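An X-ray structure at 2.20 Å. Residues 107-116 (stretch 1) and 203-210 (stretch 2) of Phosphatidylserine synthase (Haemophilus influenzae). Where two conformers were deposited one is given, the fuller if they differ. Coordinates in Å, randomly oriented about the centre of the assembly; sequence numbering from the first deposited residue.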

# COMPACT_ATOMS: atom_id res chain seq x y z
N ASN C 107 16.13 -16.60 12.02
CA ASN C 107 16.11 -17.78 11.17
C ASN C 107 17.29 -17.84 10.20
O ASN C 107 17.97 -18.89 10.10
CB ASN C 107 14.75 -17.89 10.47
CG ASN C 107 13.63 -18.21 11.45
OD1 ASN C 107 13.88 -18.70 12.57
ND2 ASN C 107 12.39 -17.98 11.03
N ALA C 108 17.56 -16.72 9.52
CA ALA C 108 18.75 -16.62 8.65
C ALA C 108 20.08 -16.93 9.40
O ALA C 108 20.90 -17.72 8.92
CB ALA C 108 18.82 -15.21 7.95
N ASP C 109 20.26 -16.38 10.59
CA ASP C 109 21.47 -16.68 11.37
C ASP C 109 21.55 -18.19 11.60
O ASP C 109 22.62 -18.79 11.42
CB ASP C 109 21.48 -15.96 12.72
CG ASP C 109 21.54 -14.47 12.57
OD1 ASP C 109 22.21 -14.01 11.63
OD2 ASP C 109 20.94 -13.75 13.40
N TRP C 110 20.43 -18.80 11.94
CA TRP C 110 20.37 -20.25 12.17
C TRP C 110 20.66 -21.12 10.90
O TRP C 110 21.35 -22.14 10.98
CB TRP C 110 19.06 -20.63 12.91
CG TRP C 110 18.79 -22.11 13.05
CD1 TRP C 110 19.44 -22.99 13.87
CD2 TRP C 110 17.80 -22.87 12.35
NE1 TRP C 110 18.92 -24.26 13.72
CE2 TRP C 110 17.92 -24.22 12.78
CE3 TRP C 110 16.82 -22.56 11.39
CZ2 TRP C 110 17.10 -25.24 12.30
CZ3 TRP C 110 15.99 -23.58 10.93
CH2 TRP C 110 16.14 -24.90 11.38
N TYR C 111 20.16 -20.71 9.74
CA TYR C 111 20.46 -21.44 8.51
C TYR C 111 21.97 -21.48 8.28
O TYR C 111 22.50 -22.54 7.94
CB TYR C 111 19.76 -20.85 7.28
CG TYR C 111 18.26 -20.61 7.37
CD1 TYR C 111 17.40 -21.53 7.98
CD2 TYR C 111 17.69 -19.44 6.80
CE1 TYR C 111 16.02 -21.30 8.05
CE2 TYR C 111 16.32 -19.20 6.86
CZ TYR C 111 15.49 -20.13 7.49
OH TYR C 111 14.13 -19.91 7.56
N CYS C 112 22.67 -20.35 8.51
CA CYS C 112 24.15 -20.29 8.40
C CYS C 112 24.86 -21.16 9.39
O CYS C 112 25.82 -21.86 9.04
CB CYS C 112 24.66 -18.90 8.68
SG CYS C 112 24.13 -17.73 7.53
N GLU C 113 24.42 -21.08 10.64
CA GLU C 113 24.94 -21.90 11.68
C GLU C 113 24.86 -23.39 11.27
O GLU C 113 25.87 -24.09 11.29
CB GLU C 113 24.18 -21.63 12.98
CG GLU C 113 24.48 -22.65 14.08
CD GLU C 113 23.45 -22.64 15.21
OE1 GLU C 113 23.19 -23.72 15.77
OE2 GLU C 113 22.91 -21.55 15.54
N GLN C 114 23.67 -23.85 10.89
CA GLN C 114 23.48 -25.24 10.43
C GLN C 114 24.39 -25.63 9.26
O GLN C 114 25.02 -26.66 9.29
CB GLN C 114 22.00 -25.51 10.08
CG GLN C 114 21.07 -25.41 11.29
CD GLN C 114 21.65 -26.11 12.52
OE1 GLN C 114 21.74 -27.32 12.57
NE2 GLN C 114 22.03 -25.33 13.51
N ARG C 115 24.44 -24.81 8.22
CA ARG C 115 25.31 -25.05 7.08
C ARG C 115 26.81 -25.17 7.47
O ARG C 115 27.51 -26.09 7.00
CB ARG C 115 25.09 -23.95 6.05
CG ARG C 115 26.02 -24.03 4.88
CD ARG C 115 25.66 -23.01 3.83
NE ARG C 115 26.54 -23.19 2.69
CZ ARG C 115 26.40 -22.56 1.54
NH1 ARG C 115 25.41 -21.70 1.39
NH2 ARG C 115 27.25 -22.79 0.54
N GLN C 116 27.28 -24.27 8.34
CA GLN C 116 28.67 -24.33 8.83
C GLN C 116 28.96 -25.55 9.69
O GLN C 116 30.01 -26.17 9.57
CB GLN C 116 29.06 -23.05 9.57
CG GLN C 116 29.16 -21.84 8.64
CD GLN C 116 29.85 -22.17 7.33
OE1 GLN C 116 29.27 -22.02 6.27
NE2 GLN C 116 31.08 -22.65 7.40
N PRO C 203 20.73 -16.00 -1.15
CA PRO C 203 20.85 -17.09 -0.20
C PRO C 203 20.86 -16.52 1.22
O PRO C 203 21.49 -15.50 1.47
CB PRO C 203 22.22 -17.72 -0.52
CG PRO C 203 22.96 -16.68 -1.28
CD PRO C 203 21.94 -15.86 -1.99
N LEU C 204 20.09 -17.14 2.11
CA LEU C 204 20.05 -16.72 3.49
C LEU C 204 21.00 -17.53 4.37
O LEU C 204 21.20 -17.18 5.54
CB LEU C 204 18.63 -16.84 4.02
CG LEU C 204 17.64 -15.82 3.45
CD1 LEU C 204 16.25 -16.29 3.75
CD2 LEU C 204 17.88 -14.39 3.95
N ASP C 205 21.58 -18.60 3.82
CA ASP C 205 22.45 -19.44 4.60
C ASP C 205 23.94 -19.09 4.41
O ASP C 205 24.78 -19.95 4.53
CB ASP C 205 22.19 -20.93 4.32
CG ASP C 205 22.25 -21.28 2.82
OD1 ASP C 205 22.69 -20.43 2.00
OD2 ASP C 205 21.88 -22.42 2.47
N VAL C 206 24.22 -17.84 4.08
CA VAL C 206 25.59 -17.34 4.08
C VAL C 206 25.68 -16.09 4.94
O VAL C 206 24.69 -15.39 5.12
CB VAL C 206 26.15 -16.97 2.65
CG1 VAL C 206 26.28 -18.20 1.76
CG2 VAL C 206 25.30 -15.88 1.97
N THR C 207 26.90 -15.78 5.38
CA THR C 207 27.14 -14.68 6.31
C THR C 207 27.04 -13.33 5.62
O THR C 207 26.56 -12.36 6.20
CB THR C 207 28.53 -14.81 7.01
OG1 THR C 207 29.56 -14.94 6.02
CG2 THR C 207 28.58 -16.03 7.90
N ASN C 208 27.49 -13.31 4.37
CA ASN C 208 27.46 -12.13 3.57
C ASN C 208 26.13 -12.06 2.83
O ASN C 208 25.99 -12.55 1.70
CB ASN C 208 28.66 -12.09 2.60
CG ASN C 208 28.89 -13.43 1.89
OD1 ASN C 208 28.82 -14.50 2.49
ND2 ASN C 208 29.18 -13.35 0.59
N ARG C 209 25.13 -11.49 3.50
CA ARG C 209 23.85 -11.20 2.85
C ARG C 209 23.79 -9.71 2.63
O ARG C 209 24.14 -8.95 3.54
CB ARG C 209 22.67 -11.56 3.73
CG ARG C 209 22.61 -12.98 4.14
CD ARG C 209 21.34 -13.21 4.88
NE ARG C 209 21.41 -12.84 6.29
CZ ARG C 209 22.01 -13.60 7.21
NH1 ARG C 209 22.62 -14.72 6.85
NH2 ARG C 209 22.01 -13.23 8.49
N PRO C 210 23.32 -9.27 1.46
CA PRO C 210 23.11 -7.83 1.31
C PRO C 210 22.02 -7.30 2.27
O PRO C 210 21.21 -8.07 2.78
CB PRO C 210 22.72 -7.69 -0.16
CG PRO C 210 22.10 -9.02 -0.52
CD PRO C 210 22.86 -10.04 0.29

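Contact between a helix (107-116) and an irregular segment (203-210) of Phosphatidylserine synthase, far apart in sequence but joined over 464 Å² of buried surface, both sides summed. Of the CA atoms, those of Cys 112 and Asp 205 are nearest across the contact, at 4.2 Å; at Ala 108 and Leu 204 the CA atoms are 5.3 Å apart. Helical hydrogen bonds such as Tyr 111 N to Asn 107 O (2.9 Å) and Arg 115 N to Tyr 111 O (3.0 Å) run along the first stretch. The helix spacing, three residues from Ala 108 to Tyr 111 and four on to Arg 115, brings these CA-to-CB bonds to the side facing the segment.

Two salt bridges, each with a weak hydrogen bond, link the helix and the segment, one with its arginine on the helix and the other with it on the segment; the opposite charges of arginine and aspartate attract. NH2 of Arg 209 reaches OD1 of Asp 109 at 3.2 Å, with an angle of 133° at the hydrogen. The CB of Asp 109 points away from the segment, but its carboxylate comes back to the edge of the guanidinium. NH1 of Arg 115 meets OD1 of Asp 205 at 3.1 Å (126°), and the position of this NH1 is less certain. Arg 115 spans the distance with an extended side chain, t at chi1, chi2 and chi3, whereas Arg 209 bends at chi3 (m, -84°). Asp 205 OD2 is hydrogen-bonded elsewhere in the structure. CG1 of Val 206 lies 3.6 Å from NH1 of Arg 115, a van der Waals contact beside the salt bridge.

Apolar packing centres on the buried Leu 204, which points toward the helix, placing its CD2 4.2 Å from CB of Ala 108 and its CB 3.9 Å from CD2 of Tyr 111, at the ring edge. Its apolar side chain suits this buried place, and the Tyr 111 OH is hydrogen-bonded elsewhere in the structure. CB of Tyr 111 also packs 3.8 Å from CB of Asp 205. The small side chain of Ala 108 suits this close approach: its methyl CB lies 3.6 Å from CZ of Arg 209.

The sulfur of Cys 112, buried and compact, lies where the two chains' CA atoms are nearest. Its SG is 3.4 Å from C of Asp 205, 3.4 Å from O of Val 206 and 3.6 Å from O of Leu 204, nestling against the segment's backbone. The same SG sits 3.4 Å from NH1 of Arg 209, so the guanidinium of Arg 209 is met by three helix residues: Ala 108 over one face, Asp 109 and Cys 112 at the edge.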